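Side-chain contacts in LEOA (Escherichia coli, PDB 4AUR), which is a bacterial dynamin-like protein that probably binds and hydrolyses GTP through a P-loop GTPase domain carried on a long helical stalk: residues E336-L339 with M340-L343; R373-Q376 with S377-F381. All coordinates share one frame; numbering follows the deposited sequence.

Contact 1 (E336-L339 with M340-L343); sequences EKQL and MSQL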
# COMPACT_ATOMS: atom_id res chain seq x y z
N GLU A 336 35.73 -24.13 -45.59
CA GLU A 336 37.01 -23.74 -46.19
C GLU A 336 38.03 -24.85 -46.12
O GLU A 336 38.77 -25.03 -47.06
CB GLU A 336 37.56 -22.49 -45.50
CG GLU A 336 38.69 -21.77 -46.24
CD GLU A 336 39.33 -20.64 -45.43
OE1 GLU A 336 39.05 -20.50 -44.22
OE2 GLU A 336 40.13 -19.87 -46.01
N LYS A 337 38.08 -25.60 -45.03
CA LYS A 337 39.01 -26.72 -44.94
C LYS A 337 38.64 -27.78 -45.99
O LYS A 337 39.52 -28.39 -46.63
CB LYS A 337 39.01 -27.33 -43.52
CG LYS A 337 39.57 -28.76 -43.45
CD LYS A 337 39.32 -29.46 -42.10
CE LYS A 337 39.45 -30.99 -42.22
NZ LYS A 337 39.40 -31.70 -40.90
N GLN A 338 37.32 -27.97 -46.16
CA GLN A 338 36.79 -28.98 -47.05
C GLN A 338 37.18 -28.66 -48.49
O GLN A 338 37.80 -29.48 -49.15
CB GLN A 338 35.27 -29.08 -46.89
CG GLN A 338 34.53 -29.82 -48.01
CD GLN A 338 35.01 -31.26 -48.22
OE1 GLN A 338 35.33 -31.66 -49.35
NE2 GLN A 338 35.07 -32.04 -47.13
N LEU A 339 36.81 -27.47 -48.96
CA LEU A 339 37.22 -26.98 -50.28
C LEU A 339 38.74 -27.05 -50.51
O LEU A 339 39.20 -27.40 -51.60
CB LEU A 339 36.75 -25.54 -50.50
CG LEU A 339 35.26 -25.29 -50.80
CD1 LEU A 339 34.97 -23.82 -50.76
CD2 LEU A 339 34.85 -25.84 -52.14
N MSE A 340 39.52 -26.73 -49.49
CA MSE A 340 40.97 -26.77 -49.68
C MSE A 340 41.47 -28.21 -49.84
O MSE A 340 42.33 -28.47 -50.65
CB MSE A 340 41.73 -25.98 -48.59
CG MSE A 340 41.60 -24.45 -48.62
SE MSE A 340 42.15 -23.68 -50.34
CE MSE A 340 44.09 -23.52 -49.98
N SER A 341 40.92 -29.16 -49.11
CA SER A 341 41.39 -30.54 -49.23
C SER A 341 40.91 -31.20 -50.53
O SER A 341 41.45 -32.22 -50.97
CB SER A 341 40.93 -31.36 -48.04
OG SER A 341 39.54 -31.58 -48.16
N GLN A 342 39.88 -30.63 -51.14
CA GLN A 342 39.44 -31.08 -52.42
C GLN A 342 40.37 -30.57 -53.48
O GLN A 342 40.54 -31.21 -54.52
CB GLN A 342 38.05 -30.55 -52.73
CG GLN A 342 36.94 -31.37 -52.13
CD GLN A 342 35.61 -30.93 -52.68
OE1 GLN A 342 35.42 -30.85 -53.89
NE2 GLN A 342 34.68 -30.62 -51.79
N LEU A 343 40.94 -29.40 -53.24
CA LEU A 343 41.77 -28.76 -54.25
C LEU A 343 43.11 -29.42 -54.35
O LEU A 343 43.56 -29.71 -55.45
CB LEU A 343 41.99 -27.29 -53.93
CG LEU A 343 42.91 -26.52 -54.89
CD1 LEU A 343 42.53 -26.69 -56.36
CD2 LEU A 343 42.89 -25.05 -54.54
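Q338 brings its amide oxygen up to the amide nitrogen of Q342, one turn further on, an i to i+4 glutamine pair in the last turns of helix 275-343, a long helix of the dynamin-like helical domain. The donor is Q342 NE2 and the acceptor Q338 OE1, 2.7 Å apart, with the N-H pointing fairly straight at the oxygen (152°). The two amide planes stand 55° apart, so the groups meet at a slant and do not stack. Q338 leaves the helix with CG anti to its own N (chi1 164°) and then bends at chi2, which turns OE1 forward along the helix; Q342 runs extended beyond CG and brings its amide up to it. Q342 NE2 also donates to E358 on helix 351-359, so this nitrogen links the end of one helix to the next.

On another side of the helix, M340, a selenomethionine, has its CB and CG beside the E336 carbonyl, and its chain, bent at chi2 and chi3, touches A504 and I507 of helix 489-518. E336 reaches the same helix, where its OE1 is hydrogen-bonded to Y515. The carbonyl of Q338 is gripped twice: Q342 N donates to Q338 O at 3.1 Å, lying in the carbonyl plane, and S341 OG donates to Q338 O at 2.9 Å.

Contact 2 (R373-Q376 with S377-F381); sequences RIKQ and SVDRF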
# COMPACT_ATOMS: atom_id res chain seq x y z
N ARG A 373 26.81 -19.74 -51.00
CA ARG A 373 26.74 -20.66 -49.88
C ARG A 373 27.31 -20.06 -48.60
O ARG A 373 26.75 -20.23 -47.54
CB ARG A 373 27.24 -22.08 -50.19
CG ARG A 373 28.67 -22.24 -50.58
CD ARG A 373 28.90 -23.68 -51.04
NE ARG A 373 28.67 -24.62 -49.96
CZ ARG A 373 29.55 -25.51 -49.49
NH1 ARG A 373 30.77 -25.63 -50.00
NH2 ARG A 373 29.18 -26.30 -48.49
N ILE A 374 28.37 -19.29 -48.70
CA ILE A 374 28.77 -18.46 -47.59
C ILE A 374 27.63 -17.52 -47.17
O ILE A 374 27.34 -17.35 -45.98
CB ILE A 374 30.00 -17.62 -47.96
CG1 ILE A 374 31.20 -18.54 -48.14
CG2 ILE A 374 30.25 -16.52 -46.92
CD1 ILE A 374 32.48 -17.80 -48.51
N LYS A 375 27.00 -16.88 -48.14
CA LYS A 375 25.99 -15.88 -47.83
C LYS A 375 24.83 -16.45 -47.03
O LYS A 375 24.28 -15.81 -46.16
CB LYS A 375 25.46 -15.26 -49.10
CG LYS A 375 24.15 -14.59 -48.88
CD LYS A 375 23.94 -13.39 -49.73
CE LYS A 375 22.53 -12.89 -49.51
NZ LYS A 375 22.59 -11.42 -49.31
N GLN A 376 24.45 -17.66 -47.36
CA GLN A 376 23.32 -18.32 -46.77
C GLN A 376 23.64 -18.73 -45.32
O GLN A 376 22.75 -18.80 -44.48
CB GLN A 376 23.04 -19.52 -47.67
CG GLN A 376 21.86 -20.39 -47.32
CD GLN A 376 22.28 -21.85 -47.31
OE1 GLN A 376 22.13 -22.54 -46.28
NE2 GLN A 376 22.85 -22.33 -48.43
N SER A 377 24.91 -18.97 -45.04
CA SER A 377 25.40 -19.24 -43.69
C SER A 377 25.48 -17.99 -42.82
O SER A 377 25.24 -18.05 -41.62
CB SER A 377 26.80 -19.83 -43.78
OG SER A 377 26.73 -21.23 -43.91
N VAL A 378 25.85 -16.87 -43.43
CA VAL A 378 25.93 -15.59 -42.77
C VAL A 378 24.55 -15.03 -42.51
O VAL A 378 24.23 -14.62 -41.40
CB VAL A 378 26.68 -14.58 -43.62
CG1 VAL A 378 26.58 -13.19 -43.04
CG2 VAL A 378 28.12 -15.00 -43.73
N ASP A 379 23.74 -15.00 -43.56
CA ASP A 379 22.35 -14.70 -43.42
C ASP A 379 21.74 -15.52 -42.26
O ASP A 379 21.12 -14.96 -41.39
CB ASP A 379 21.61 -14.98 -44.75
CG ASP A 379 21.77 -13.85 -45.80
OD1 ASP A 379 22.73 -13.04 -45.77
OD2 ASP A 379 20.90 -13.78 -46.71
N ARG A 380 21.93 -16.83 -42.22
CA ARG A 380 21.26 -17.63 -41.19
C ARG A 380 21.62 -17.16 -39.77
O ARG A 380 20.77 -17.15 -38.88
CB ARG A 380 21.57 -19.11 -41.36
CG ARG A 380 20.74 -20.07 -40.52
CD ARG A 380 20.81 -21.47 -41.13
NE ARG A 380 20.72 -22.57 -40.16
CZ ARG A 380 20.97 -23.86 -40.44
NH1 ARG A 380 21.34 -24.24 -41.66
NH2 ARG A 380 20.85 -24.77 -39.48
N PHE A 381 22.86 -16.75 -39.57
CA PHE A 381 23.32 -16.26 -38.27
C PHE A 381 22.72 -14.88 -38.00
O PHE A 381 22.14 -14.64 -36.95
CB PHE A 381 24.86 -16.19 -38.23
CG PHE A 381 25.41 -15.44 -37.05
CD1 PHE A 381 24.89 -15.60 -35.78
CD2 PHE A 381 26.47 -14.56 -37.20
CE1 PHE A 381 25.40 -14.90 -34.72
CE2 PHE A 381 26.99 -13.86 -36.14
CZ PHE A 381 26.46 -14.03 -34.89
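K375 and D379, one turn apart on helix 368-408, form an i to i+4 acid-base pair on a face of this stalk helix. The salt bridge is long: K375 NZ stands 3.9 Å from D379 OD1, and the aliphatic part of the lysine comes nearer, with K375 CE 3.4 Å from D379 OD2. The carboxylate therefore lies against the lysine chain as much as against its charge. Both conformations serve this meeting. K375 has CG anti to its N (chi1 161°) and stands out from the helix, with bends at chi2 and chi4, whereas D379 has CG beside its N (chi1 -80°), which leans the carboxylate back over the lysine chain. Beneath the two side chains the backbone joins the same residues: D379 N donates to K375 O, 2.8 Å away, in a fairly straight helix bond.

Next to this polar pair lies an apolar pair. I374 and V378 run side by side and point the same way, touching through CG2 of I374 and CG2 of V378 at 4.1 Å. In I374 this methyl is the branch anti to the backbone N, while V378 holds its CG2 beside its own N, where it also lies near the I374 carbonyl.

The apolar pair packs on helix 489-518, where I374 meets P510 and F511 and V378 meets I514; V378 also touches F528 of helix 521-528. S377 instead contacts M335 of helix 275-343, while F381 reaches L324 and L328 of that helix, L518, and the ring of F528, placing helix 368-408 among three helical neighbours.

In the fold
Both contacts are local, within one or so turns of two separate helices of the dynamin-like helical domain: contact 1 near the end of helix 275-343, contact 2 near the start of helix 368-408. Their centres are 18 Å apart and their nearest atoms about 5 Å, so they do not touch directly. Helix 489-518 joins them, since F511 packs against both E336 of contact 1 and I374 of contact 2, and M335, just before contact 1, meets R373 and S377. The centres of contacts 1 and 2 lie about 69 Å and 54 Å from the centre of the chain, far out in the stalk and not in the probable P-loop GTPase domain.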